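Side-chain contacts in multicopper oxidase (Arthrobacter sp. FB24, PDB 3GDC), which probably oxidises phenolic or similar substrates at a copper centre and passes the electrons to dioxygen, which is reduced to water, as in laccases: residues R24-P29 against L34-I39; L68-R71 against A75-I78; D194-V199 against P263-F268; H224-H229 against R259-G264. All coordinates share one frame; numbering follows the deposited sequence.

Interaction 1: R24-P29 against L34-I39; sequences RTSTLP and LREWDI
E36 CB lies over one face of the R24 guanidinium and D38 meets its edge, while the R35 guanidinium carries T25 on one face, with T25 CG2 3.5 Å from R35 NH1. These groups decorate a β hairpin in which strands 20-27 and 33-49 run antiparallel in the first, N-terminal, cupredoxin-like β-sandwich. R24 grips D38 end-on, NH1 to OD2 at 3.0 Å and NH2 to OD1 at 3.1 Å. The grip is twisted, the planes being 47° apart: OD1 is met on its syn side, OD2 from above the carboxylate plane. With CG set between backbone N and carbonyl carbon (chi1 55°) and the chain extended beyond it, R24 passes E36 to reach this aspartate. R35 bonds through NH1 to the carbonyl of R22 and through NE to D74; with a leucine in its place D74 would probably be left without its cation, and the methyl of T25 without the flat group beneath it. R24–E36 and S26–L34 are hydrogen-bonded pairs flanking the non-hydrogen-bonded T25–R35. E36 OE1 turns to H79, whereas a water hydrogen-bonded to both E36 OE2 and S26 OG lies 2.6 Å from each.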
loop_
_atom_site.group_PDB
_atom_site.type_symbol
_atom_site.label_atom_id
_atom_site.label_comp_id
_atom_site.label_asym_id
_atom_site.label_seq_id
_atom_site.Cartn_x
_atom_site.Cartn_y
_atom_site.Cartn_z
ATOM N N ARG A 24 -18.210 25.375 -18.731
ATOM C CA ARG A 24 -18.410 26.622 -19.454
ATOM C C ARG A 24 -17.615 27.720 -18.766
ATOM O O ARG A 24 -17.586 27.808 -17.536
ATOM C CB ARG A 24 -19.894 26.985 -19.575
ATOM C CG ARG A 24 -20.644 27.050 -18.271
ATOM C CD ARG A 24 -22.085 27.478 -18.510
ATOM N NE ARG A 24 -22.814 27.557 -17.250
ATOM C CZ ARG A 24 -23.487 26.548 -16.708
ATOM N NH1 ARG A 24 -23.539 25.371 -17.320
ATOM N NH2 ARG A 24 -24.107 26.722 -15.549
ATOM N N THR A 25 -16.933 28.529 -19.567
ATOM C CA THR A 25 -15.999 29.503 -19.031
ATOM C C THR A 25 -16.412 30.934 -19.343
ATOM O O THR A 25 -17.104 31.200 -20.325
ATOM C CB THR A 25 -14.575 29.291 -19.574
ATOM O OG1 THR A 25 -14.613 29.248 -21.004
ATOM C CG2 THR A 25 -13.981 27.982 -19.047
ATOM N N SER A 26 -15.975 31.829 -18.469
ATOM C CA SER A 26 -16.075 33.261 -18.665
ATOM C C SER A 26 -14.874 33.874 -17.957
ATOM O O SER A 26 -14.190 33.196 -17.175
ATOM C CB SER A 26 -17.398 33.795 -18.106
ATOM O OG SER A 26 -17.603 33.379 -16.765
ATOM N N THR A 27 -14.608 35.146 -18.244
ATOM C CA THR A 27 -13.481 35.859 -17.659
ATOM C C THR A 27 -13.951 36.765 -16.529
ATOM O O THR A 27 -14.929 37.513 -16.679
ATOM C CB THR A 27 -12.743 36.693 -18.724
ATOM O OG1 THR A 27 -12.550 35.895 -19.900
ATOM C CG2 THR A 27 -11.390 37.162 -18.206
ATOM N N LEU A 28 -13.251 36.692 -15.402
ATOM C CA LEU A 28 -13.581 37.492 -14.234
ATOM C C LEU A 28 -12.918 38.869 -14.291
ATOM O O LEU A 28 -11.950 39.062 -15.044
ATOM C CB LEU A 28 -13.143 36.768 -12.959
ATOM C CG LEU A 28 -13.906 35.514 -12.538
ATOM C CD1 LEU A 28 -13.080 34.737 -11.529
ATOM C CD2 LEU A 28 -15.276 35.860 -11.967
ATOM N N PRO A 29 -13.443 39.835 -13.502
ATOM C CA PRO A 29 -12.654 41.031 -13.215
ATOM C C PRO A 29 -11.479 40.611 -12.330
ATOM O O PRO A 29 -11.658 40.333 -11.138
ATOM C CB PRO A 29 -13.630 41.936 -12.446
ATOM C CG PRO A 29 -15.000 41.344 -12.676
ATOM C CD PRO A 29 -14.768 39.880 -12.851
ATOM N N LEU A 34 -13.486 31.857 -14.876
ATOM C CA LEU A 34 -14.567 31.283 -14.088
ATOM C C LEU A 34 -15.113 30.085 -14.853
ATOM O O LEU A 34 -15.608 30.222 -15.971
ATOM C CB LEU A 34 -15.676 32.312 -13.840
ATOM C CG LEU A 34 -16.932 31.804 -13.116
ATOM C CD1 LEU A 34 -16.631 31.376 -11.672
ATOM C CD2 LEU A 34 -18.037 32.854 -13.137
ATOM N N ARG A 35 -15.019 28.905 -14.246
ATOM C CA ARG A 35 -15.370 27.669 -14.933
ATOM C C ARG A 35 -16.532 27.018 -14.190
ATOM O O ARG A 35 -16.469 26.863 -12.972
ATOM C CB ARG A 35 -14.140 26.753 -14.956
ATOM C CG ARG A 35 -14.213 25.608 -15.913
ATOM C CD ARG A 35 -12.911 24.793 -15.866
ATOM N NE ARG A 35 -11.738 25.544 -16.312
ATOM C CZ ARG A 35 -11.362 25.697 -17.582
ATOM N NH1 ARG A 35 -12.052 25.143 -18.569
ATOM N NH2 ARG A 35 -10.272 26.406 -17.864
ATOM N N GLU A 36 -17.585 26.652 -14.912
ATOM C CA GLU A 36 -18.824 26.165 -14.282
ATOM C C GLU A 36 -19.385 24.888 -14.891
ATOM O O GLU A 36 -19.310 24.667 -16.096
ATOM C CB GLU A 36 -19.918 27.237 -14.315
ATOM C CG GLU A 36 -19.450 28.595 -13.854
ATOM C CD GLU A 36 -20.531 29.628 -13.968
ATOM O OE1 GLU A 36 -21.542 29.499 -13.249
ATOM O OE2 GLU A 36 -20.363 30.570 -14.775
ATOM N N TRP A 37 -19.988 24.061 -14.044
ATOM C CA TRP A 37 -20.621 22.839 -14.512
ATOM C C TRP A 37 -21.967 22.672 -13.847
ATOM O O TRP A 37 -22.161 23.110 -12.711
ATOM C CB TRP A 37 -19.785 21.616 -14.136
ATOM C CG TRP A 37 -18.412 21.527 -14.707
ATOM C CD1 TRP A 37 -18.046 20.882 -15.846
ATOM C CD2 TRP A 37 -17.204 22.049 -14.132
ATOM N NE1 TRP A 37 -16.689 20.980 -16.028
ATOM C CE2 TRP A 37 -16.146 21.688 -14.991
ATOM C CE3 TRP A 37 -16.916 22.794 -12.979
ATOM C CZ2 TRP A 37 -14.817 22.039 -14.736
ATOM C CZ3 TRP A 37 -15.593 23.145 -12.721
ATOM C CH2 TRP A 37 -14.559 22.759 -13.595
ATOM N N ASP A 38 -22.883 22.008 -14.542
ATOM C CA ASP A 38 -24.125 21.546 -13.929
ATOM C C ASP A 38 -24.028 20.045 -13.715
ATOM O O ASP A 38 -23.779 19.294 -14.667
ATOM C CB ASP A 38 -25.330 21.827 -14.829
ATOM C CG ASP A 38 -25.442 23.278 -15.211
ATOM O OD1 ASP A 38 -25.231 24.133 -14.335
ATOM O OD2 ASP A 38 -25.735 23.555 -16.393
ATOM N N ILE A 39 -24.228 19.616 -12.475
ATOM C CA ILE A 39 -24.145 18.201 -12.120
ATOM C C ILE A 39 -25.450 17.835 -11.425
ATOM O O ILE A 39 -25.889 18.528 -10.493
ATOM C CB ILE A 39 -22.910 17.917 -11.209
ATOM C CG1 ILE A 39 -21.597 18.201 -11.970
ATOM C CG2 ILE A 39 -22.940 16.482 -10.666
ATOM C CD1 ILE A 39 -20.298 17.810 -11.232
HETATM O O HOH W 1 -18.476 30.961 -16.488
#

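Interaction 2: L68-R71 against A75-I78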
loop_
_atom_site.group_PDB
_atom_site.type_symbol
_atom_site.label_atom_id
_atom_site.label_comp_id
_atom_site.label_asym_id
_atom_site.label_seq_id
_atom_site.Cartn_x
_atom_site.Cartn_y
_atom_site.Cartn_z
ATOM N N LEU A 68 -14.150 16.255 -14.331
ATOM C CA LEU A 68 -14.023 17.714 -14.367
ATOM C C LEU A 68 -12.570 18.100 -14.592
ATOM O O LEU A 68 -11.662 17.524 -13.980
ATOM C CB LEU A 68 -14.576 18.342 -13.075
ATOM C CG LEU A 68 -15.963 17.889 -12.600
ATOM C CD1 LEU A 68 -16.319 18.631 -11.326
ATOM C CD2 LEU A 68 -17.073 18.059 -13.641
ATOM N N TRP A 69 -12.345 19.061 -15.487
ATOM C CA TRP A 69 -10.996 19.518 -15.814
ATOM C C TRP A 69 -10.910 21.031 -15.602
ATOM O O TRP A 69 -11.772 21.772 -16.063
ATOM C CB TRP A 69 -10.665 19.173 -17.271
ATOM C CG TRP A 69 -9.250 19.494 -17.671
ATOM C CD1 TRP A 69 -8.186 18.632 -17.686
ATOM C CD2 TRP A 69 -8.736 20.770 -18.078
ATOM N NE1 TRP A 69 -7.045 19.290 -18.099
ATOM C CE2 TRP A 69 -7.357 20.605 -18.339
ATOM C CE3 TRP A 69 -9.315 22.038 -18.264
ATOM C CZ2 TRP A 69 -6.540 21.662 -18.771
ATOM C CZ3 TRP A 69 -8.501 23.088 -18.687
ATOM C CH2 TRP A 69 -7.131 22.892 -18.935
ATOM N N ALA A 70 -9.882 21.474 -14.893
ATOM C CA ALA A 70 -9.646 22.910 -14.701
ATOM C C ALA A 70 -8.161 23.211 -14.756
ATOM O O ALA A 70 -7.332 22.304 -14.689
ATOM C CB ALA A 70 -10.234 23.362 -13.386
ATOM N N ARG A 71 -7.819 24.491 -14.897
ATOM C CA ARG A 71 -6.440 24.913 -14.766
ATOM C C ARG A 71 -6.205 25.522 -13.385
ATOM O O ARG A 71 -7.067 26.224 -12.851
ATOM C CB ARG A 71 -6.105 25.918 -15.858
ATOM C CG ARG A 71 -4.634 26.107 -16.098
ATOM C CD ARG A 71 -4.402 27.567 -16.368
ATOM N NE ARG A 71 -3.425 27.803 -17.421
ATOM C CZ ARG A 71 -3.207 28.996 -17.965
ATOM N NH1 ARG A 71 -3.899 30.050 -17.548
ATOM N NH2 ARG A 71 -2.305 29.134 -18.927
ATOM N N ALA A 75 -11.424 29.891 -10.925
ATOM C CA ALA A 75 -12.533 29.957 -9.992
ATOM C C ALA A 75 -13.574 28.955 -10.476
ATOM O O ALA A 75 -13.972 28.984 -11.645
ATOM C CB ALA A 75 -13.119 31.374 -9.946
ATOM N N LEU A 76 -14.002 28.063 -9.585
ATOM C CA LEU A 76 -14.913 26.971 -9.965
ATOM C C LEU A 76 -16.286 27.095 -9.326
ATOM O O LEU A 76 -16.409 27.495 -8.163
ATOM C CB LEU A 76 -14.309 25.596 -9.607
ATOM C CG LEU A 76 -12.872 25.283 -10.045
ATOM C CD1 LEU A 76 -12.520 23.828 -9.719
ATOM C CD2 LEU A 76 -12.654 25.553 -11.526
ATOM N N ARG A 77 -17.306 26.737 -10.099
ATOM C CA ARG A 77 -18.677 26.633 -9.609
ATOM C C ARG A 77 -19.287 25.336 -10.115
ATOM O O ARG A 77 -19.355 25.099 -11.330
ATOM C CB ARG A 77 -19.530 27.817 -10.080
ATOM C CG ARG A 77 -19.141 29.144 -9.461
ATOM C CD ARG A 77 -20.104 30.238 -9.891
ATOM N NE ARG A 77 -19.609 31.548 -9.477
ATOM C CZ ARG A 77 -20.037 32.706 -9.969
ATOM N NH1 ARG A 77 -20.974 32.735 -10.913
ATOM N NH2 ARG A 77 -19.519 33.839 -9.522
ATOM N N ILE A 78 -19.719 24.495 -9.181
ATOM C CA ILE A 78 -20.448 23.284 -9.525
ATOM C C ILE A 78 -21.876 23.428 -9.051
ATOM O O ILE A 78 -22.129 23.456 -7.849
ATOM C CB ILE A 78 -19.810 22.032 -8.884
ATOM C CG1 ILE A 78 -18.362 21.855 -9.372
ATOM C CG2 ILE A 78 -20.671 20.801 -9.134
ATOM C CD1 ILE A 78 -18.245 21.338 -10.750
#
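L68-R71 and A75-I78 run in opposing directions without a backbone hydrogen bond between them, L68 CA standing 9.8 Å from I78 CA and A70 CA 8.2 Å from L76 CA. This is a β arch: the chain turns over in three residues, and its two limbs meet through side chains inside the cupredoxin-like sandwich instead of pairing as a hairpin would. The hydrogen bonding of the limbs goes elsewhere, that of L68 and A70 to strand 147-153 and that of 75-82 to strands 33-49 and 116-122. Alternation along each strand turns L68, A70, L76 and I78 inward. L68 and I78 reach toward each other tip to tip. CG1 of I78 lies anti to its carbonyl carbon, and a second torsion of -75° folds CD1 over toward the leucine, 3.4 Å from L68 CD1; the exact place of this methyl is doubtful, since it also comes very close to the W37 ring. W37 packs beside both residues. At the arch end, the small methyl of A70 accepts the longer L76, which also touches F121, A123 and F150. The branch of L76 that does the touching is CD2, 3.8 Å from A70 CB.

Interaction 3: D194-V199 against P263-F268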
loop_
_atom_site.group_PDB
_atom_site.type_symbol
_atom_site.label_atom_id
_atom_site.label_comp_id
_atom_site.label_asym_id
_atom_site.label_seq_id
_atom_site.Cartn_x
_atom_site.Cartn_y
_atom_site.Cartn_z
ATOM N N ASP A 194 -12.834 -6.143 -25.105
ATOM C CA ASP A 194 -13.545 -6.124 -26.392
ATOM C C ASP A 194 -13.224 -4.904 -27.222
ATOM O O ASP A 194 -13.276 -4.955 -28.462
ATOM C CB ASP A 194 -15.053 -6.209 -26.164
ATOM C CG ASP A 194 -15.471 -7.541 -25.601
ATOM O OD1 ASP A 194 -14.782 -8.545 -25.892
ATOM O OD2 ASP A 194 -16.487 -7.593 -24.873
ATOM N N PHE A 195 -12.918 -3.802 -26.535
ATOM C CA PHE A 195 -12.627 -2.526 -27.161
ATOM C C PHE A 195 -11.321 -1.995 -26.601
ATOM O O PHE A 195 -11.321 -1.123 -25.738
ATOM C CB PHE A 195 -13.792 -1.550 -26.937
ATOM C CG PHE A 195 -15.073 -2.032 -27.543
ATOM C CD1 PHE A 195 -15.312 -1.851 -28.904
ATOM C CD2 PHE A 195 -16.006 -2.727 -26.778
ATOM C CE1 PHE A 195 -16.477 -2.330 -29.487
ATOM C CE2 PHE A 195 -17.173 -3.209 -27.351
ATOM C CZ PHE A 195 -17.410 -3.007 -28.709
ATOM N N PRO A 196 -10.191 -2.566 -27.061
ATOM C CA PRO A 196 -8.905 -2.169 -26.489
ATOM C C PRO A 196 -8.635 -0.667 -26.593
ATOM O O PRO A 196 -9.131 0.005 -27.512
ATOM C CB PRO A 196 -7.889 -2.949 -27.336
ATOM C CG PRO A 196 -8.633 -4.137 -27.813
ATOM C CD PRO A 196 -10.026 -3.604 -28.097
ATOM N N VAL A 197 -7.852 -0.152 -25.650
ATOM C CA VAL A 197 -7.444 1.255 -25.665
ATOM C C VAL A 197 -6.443 1.496 -26.796
ATOM O O VAL A 197 -5.330 0.975 -26.762
ATOM C CB VAL A 197 -6.802 1.658 -24.323
ATOM C CG1 VAL A 197 -6.460 3.147 -24.318
ATOM C CG2 VAL A 197 -7.730 1.325 -23.165
ATOM N N LYS A 198 -6.832 2.292 -27.793
ATOM C CA LYS A 198 -5.958 2.539 -28.947
ATOM C C LYS A 198 -4.946 3.652 -28.686
ATOM O O LYS A 198 -5.323 4.798 -28.401
ATOM C CB LYS A 198 -6.787 2.828 -30.208
ATOM C CG LYS A 198 -7.675 1.670 -30.637
ATOM C CD LYS A 198 -8.412 1.981 -31.959
ATOM C CE LYS A 198 -9.184 0.762 -32.445
ATOM N NZ LYS A 198 -9.810 0.969 -33.799
ATOM N N VAL A 199 -3.661 3.308 -28.778
ATOM C CA VAL A 199 -2.560 4.269 -28.606
ATOM C C VAL A 199 -1.533 4.102 -29.739
ATOM O O VAL A 199 -1.548 3.100 -30.448
ATOM C CB VAL A 199 -1.848 4.112 -27.232
ATOM C CG1 VAL A 199 -2.811 4.397 -26.052
ATOM C CG2 VAL A 199 -1.197 2.725 -27.110
ATOM N N PRO A 263 4.513 -2.253 -31.242
ATOM C CA PRO A 263 3.105 -2.365 -31.623
ATOM C C PRO A 263 2.512 -3.676 -31.123
ATOM O O PRO A 263 3.266 -4.585 -30.760
ATOM C CB PRO A 263 3.158 -2.347 -33.155
ATOM C CG PRO A 263 4.500 -2.913 -33.481
ATOM C CD PRO A 263 5.414 -2.438 -32.396
ATOM N N GLY A 264 1.185 -3.766 -31.090
ATOM C CA GLY A 264 0.497 -4.992 -30.679
ATOM C C GLY A 264 -0.411 -4.829 -29.474
ATOM O O GLY A 264 -0.656 -3.704 -29.022
ATOM N N LYS A 265 -0.910 -5.956 -28.965
ATOM C CA LYS A 265 -1.826 -5.986 -27.825
ATOM C C LYS A 265 -1.092 -6.224 -26.511
ATOM O O LYS A 265 -0.347 -7.204 -26.374
ATOM C CB LYS A 265 -2.854 -7.102 -27.999
ATOM C CG LYS A 265 -4.127 -6.720 -28.709
ATOM C CD LYS A 265 -5.138 -7.835 -28.516
ATOM C CE LYS A 265 -6.466 -7.525 -29.172
ATOM N NZ LYS A 265 -7.498 -8.505 -28.712
ATOM N N PHE A 266 -1.318 -5.335 -25.544
ATOM C CA PHE A 266 -0.708 -5.439 -24.223
ATOM C C PHE A 266 -1.774 -5.367 -23.143
ATOM O O PHE A 266 -2.476 -4.360 -23.016
ATOM C CB PHE A 266 0.346 -4.346 -24.047
ATOM C CG PHE A 266 1.490 -4.474 -25.009
ATOM C CD1 PHE A 266 2.585 -5.271 -24.692
ATOM C CD2 PHE A 266 1.452 -3.841 -26.251
ATOM C CE1 PHE A 266 3.651 -5.414 -25.578
ATOM C CE2 PHE A 266 2.513 -3.982 -27.165
ATOM C CZ PHE A 266 3.617 -4.766 -26.823
ATOM N N MET A 267 -1.916 -6.455 -22.394
ATOM C CA MET A 267 -2.926 -6.523 -21.338
ATOM C C MET A 267 -2.636 -5.516 -20.215
ATOM O O MET A 267 -1.479 -5.210 -19.912
ATOM C CB MET A 267 -3.008 -7.939 -20.770
ATOM C CG MET A 267 -4.235 -8.206 -19.916
ATOM S SD MET A 267 -4.280 -9.931 -19.391
ATOM C CE MET A 267 -4.987 -10.687 -20.843
ATOM N N PHE A 268 -3.699 -4.972 -19.636
ATOM C CA PHE A 268 -3.580 -4.215 -18.392
ATOM C C PHE A 268 -4.705 -4.645 -17.465
ATOM O O PHE A 268 -5.827 -4.928 -17.918
ATOM C CB PHE A 268 -3.517 -2.694 -18.620
ATOM C CG PHE A 268 -4.814 -2.068 -19.049
ATOM C CD1 PHE A 268 -5.560 -1.296 -18.150
ATOM C CD2 PHE A 268 -5.273 -2.213 -20.354
ATOM C CE1 PHE A 268 -6.777 -0.713 -18.550
ATOM C CE2 PHE A 268 -6.467 -1.633 -20.759
ATOM C CZ PHE A 268 -7.222 -0.875 -19.853
#
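Apolar contact carries this meeting of V197 with F268, and no hydrogen bond passes between the two segments. V197 presents its CG2 methyl, which sits 4.0 Å from both F268 CZ and F268 CE2, approaching the ring obliquely. The two side chains cross at about a right angle. F268 takes a first torsion of 72°, which places CG between its backbone N and carbonyl carbon and turns the ring into the interior. There it also meets the ring of F284 and the side chain of M167, while V197 packs on M165 and on L17 of helix 13-18.

A second, looser contact is aliphatic. The chain of K265, extended beyond CB, lies near the P196 ring, with K265 CE 4.2 Å from P196 CG. The charged end of this lysine makes a cation-pi contact with F283, and I106 of the second subunit packs against K265.

Backbone hydrogen bonds reach the two segments from the strand between them, 281-287: V197 pairs with F283 and E285, G264 with V286. The contact therefore spans next-but-one strands of a sheet, from its outermost strand 197-200 to strand 264-269, which leads straight to the copper ligand H269. M165 and M167 come from strand 163-172 of the other sheet, so V197 and F268 lie between the two, in the hydrophobic interior of a cupredoxin β-sandwich, here the second one of the chain.

Interaction 4: H224-H229 against R259-G264; sequences HGNFFH and RFPYPG. With CU (copper (II) ion), chain G.
The segments approach as irregular chain, closest at N226 and F260, whose CA atoms are 6.7 Å apart, with G225 making a turn at positive phi; no direct hydrogen bond joins them. Instead a water donates to F227 O at 2.7 Å and accepts from R259 N at 3.3 Å. N226 CG, beside the backbone N (chi1 -74°), sets the amide against F260; the two side chains cross at about a right angle, with amide and ring planes 61° apart. OD1 sits 3.3 Å from F260 CD1 and 3.2 Å from P261 CD. A second water, held by Y262 N, gives this oxygen a weak bond. ND2 turns back on its own segment, donating to H224 O at 2.9 Å, in the carbonyl plane and on a lone pair. With a leucine in place of N226 the H224 carbonyl would probably lose this donor, and the bend behind the copper ligand would be less firmly fixed. H224 binds copper through NE2 at 1.9 Å, while its ND1 bonds to D101 of the second subunit. H269 of the same chain and H134 of the second subunit complete the ligands, an intersubunit histidine site consistent with the type 3 copper of two-domain multicopper oxidases.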
loop_
_atom_site.group_PDB
_atom_site.type_symbol
_atom_site.label_atom_id
_atom_site.label_comp_id
_atom_site.label_asym_id
_atom_site.label_seq_id
_atom_site.Cartn_x
_atom_site.Cartn_y
_atom_site.Cartn_z
ATOM N N HIS A 224 1.197 -5.050 -19.088
ATOM C CA HIS A 224 2.116 -6.023 -19.692
ATOM C C HIS A 224 3.119 -5.368 -20.619
ATOM O O HIS A 224 2.759 -4.497 -21.421
ATOM C CB HIS A 224 1.338 -7.045 -20.518
ATOM C CG HIS A 224 0.617 -8.074 -19.706
ATOM N ND1 HIS A 224 0.383 -9.349 -20.178
ATOM C CD2 HIS A 224 0.080 -8.027 -18.462
ATOM C CE1 HIS A 224 -0.276 -10.039 -19.266
ATOM N NE2 HIS A 224 -0.471 -9.261 -18.215
ATOM N N GLY A 225 4.367 -5.818 -20.523
ATOM C CA GLY A 225 5.439 -5.443 -21.451
ATOM C C GLY A 225 5.909 -4.002 -21.410
ATOM O O GLY A 225 6.665 -3.565 -22.283
ATOM N N ASN A 226 5.480 -3.260 -20.391
ATOM C CA ASN A 226 5.693 -1.821 -20.361
ATOM C C ASN A 226 5.974 -1.316 -18.953
ATOM O O ASN A 226 5.641 -1.981 -17.971
ATOM C CB ASN A 226 4.478 -1.114 -20.966
ATOM C CG ASN A 226 4.431 -1.247 -22.479
ATOM O OD1 ASN A 226 5.033 -0.456 -23.196
ATOM N ND2 ASN A 226 3.730 -2.264 -22.965
ATOM N N PHE A 227 6.606 -0.148 -18.868
ATOM C CA PHE A 227 6.919 0.496 -17.607
ATOM C C PHE A 227 6.461 1.944 -17.701
ATOM O O PHE A 227 6.416 2.512 -18.797
ATOM C CB PHE A 227 8.420 0.432 -17.325
ATOM C CG PHE A 227 8.847 -0.844 -16.673
ATOM C CD1 PHE A 227 8.841 -2.035 -17.390
ATOM C CD2 PHE A 227 9.230 -0.864 -15.334
ATOM C CE1 PHE A 227 9.214 -3.227 -16.783
ATOM C CE2 PHE A 227 9.609 -2.056 -14.723
ATOM C CZ PHE A 227 9.595 -3.229 -15.454
ATOM N N PHE A 228 6.076 2.512 -16.569
ATOM C CA PHE A 228 5.602 3.897 -16.543
ATOM C C PHE A 228 6.238 4.656 -15.394
ATOM O O PHE A 228 6.639 4.052 -14.397
ATOM C CB PHE A 228 4.067 3.953 -16.441
ATOM C CG PHE A 228 3.490 3.101 -15.340
ATOM C CD1 PHE A 228 3.395 3.589 -14.040
ATOM C CD2 PHE A 228 3.012 1.811 -15.616
ATOM C CE1 PHE A 228 2.867 2.812 -13.010
ATOM C CE2 PHE A 228 2.473 1.034 -14.596
ATOM C CZ PHE A 228 2.398 1.541 -13.291
ATOM N N HIS A 229 6.333 5.981 -15.538
ATOM C CA HIS A 229 6.656 6.836 -14.411
ATOM C C HIS A 229 5.374 7.151 -13.680
ATOM O O HIS A 229 4.348 7.409 -14.311
ATOM C CB HIS A 229 7.347 8.125 -14.865
ATOM C CG HIS A 229 8.792 7.931 -15.208
ATOM N ND1 HIS A 229 9.236 7.756 -16.500
ATOM C CD2 HIS A 229 9.885 7.840 -14.417
ATOM C CE1 HIS A 229 10.547 7.588 -16.493
ATOM N NE2 HIS A 229 10.966 7.634 -15.240
ATOM N N ARG A 259 5.587 5.593 -22.857
ATOM C CA ARG A 259 5.605 5.487 -24.313
ATOM C C ARG A 259 5.730 4.000 -24.633
ATOM O O ARG A 259 6.650 3.346 -24.141
ATOM C CB ARG A 259 6.801 6.241 -24.904
ATOM C CG ARG A 259 6.888 7.695 -24.503
ATOM C CD ARG A 259 8.171 8.339 -25.029
ATOM N NE ARG A 259 8.227 9.773 -24.719
ATOM C CZ ARG A 259 7.767 10.739 -25.515
ATOM N NH1 ARG A 259 7.210 10.449 -26.688
ATOM N NH2 ARG A 259 7.870 12.011 -25.136
ATOM N N PHE A 260 4.811 3.471 -25.436
ATOM C CA PHE A 260 4.826 2.049 -25.800
ATOM C C PHE A 260 5.840 1.821 -26.926
ATOM O O PHE A 260 5.658 2.347 -28.022
ATOM C CB PHE A 260 3.447 1.606 -26.269
ATOM C CG PHE A 260 2.414 1.534 -25.179
ATOM C CD1 PHE A 260 2.118 0.316 -24.567
ATOM C CD2 PHE A 260 1.708 2.671 -24.786
ATOM C CE1 PHE A 260 1.148 0.233 -23.563
ATOM C CE2 PHE A 260 0.730 2.593 -23.785
ATOM C CZ PHE A 260 0.451 1.380 -23.176
ATOM N N PRO A 261 6.914 1.055 -26.649
ATOM C CA PRO A 261 7.988 0.896 -27.642
ATOM C C PRO A 261 7.651 -0.046 -28.801
ATOM O O PRO A 261 8.307 0.035 -29.844
ATOM C CB PRO A 261 9.144 0.319 -26.817
ATOM C CG PRO A 261 8.469 -0.439 -25.728
ATOM C CD PRO A 261 7.219 0.341 -25.396
ATOM N N TYR A 262 6.649 -0.910 -28.630
ATOM C CA TYR A 262 6.339 -1.951 -29.615
ATOM C C TYR A 262 4.850 -2.015 -29.956
ATOM O O TYR A 262 4.013 -1.855 -29.074
ATOM C CB TYR A 262 6.818 -3.328 -29.113
ATOM C CG TYR A 262 8.311 -3.423 -28.931
ATOM C CD1 TYR A 262 9.170 -3.315 -30.028
ATOM C CD2 TYR A 262 8.878 -3.619 -27.665
ATOM C CE1 TYR A 262 10.540 -3.392 -29.882
ATOM C CE2 TYR A 262 10.266 -3.704 -27.505
ATOM C CZ TYR A 262 11.091 -3.582 -28.627
ATOM O OH TYR A 262 12.465 -3.655 -28.515
ATOM N N PRO A 263 4.513 -2.253 -31.242
ATOM C CA PRO A 263 3.105 -2.365 -31.623
ATOM C C PRO A 263 2.512 -3.676 -31.123
ATOM O O PRO A 263 3.266 -4.585 -30.760
ATOM C CB PRO A 263 3.158 -2.347 -33.155
ATOM C CG PRO A 263 4.500 -2.913 -33.481
ATOM C CD PRO A 263 5.414 -2.438 -32.396
ATOM N N GLY A 264 1.185 -3.766 -31.090
ATOM C CA GLY A 264 0.497 -4.992 -30.679
ATOM C C GLY A 264 -0.411 -4.829 -29.474
ATOM O O GLY A 264 -0.656 -3.704 -29.022
HETATM CU CU CU G . -1.419 -10.014 -16.693
HETATM O O HOH W 2 4.879 -1.684 -26.427
HETATM O O HOH W 3 7.522 4.004 -20.708
#

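How the interactions relate
From the N terminus, interaction 1 closes the short turn of a hairpin, and interaction 2, following in series, closes the equally local arch between residues 71 and 75. The two touch: 34-39 lies beside 75-78 in one sheet, with R35 N 2.8 Å from A75 O, so hairpin and arch join in one sheet of the first sandwich. Much later, interaction 3 opens at 194-199, and interaction 4 opens within its loop, at 224-229. Both end on the same run of chain, sharing P263 and G264, and M267 O lies 2.8 Å from H224 N. They tie the second sandwich together beside the neighbouring subunit, about 17 Å from interaction 2 between nearest atoms.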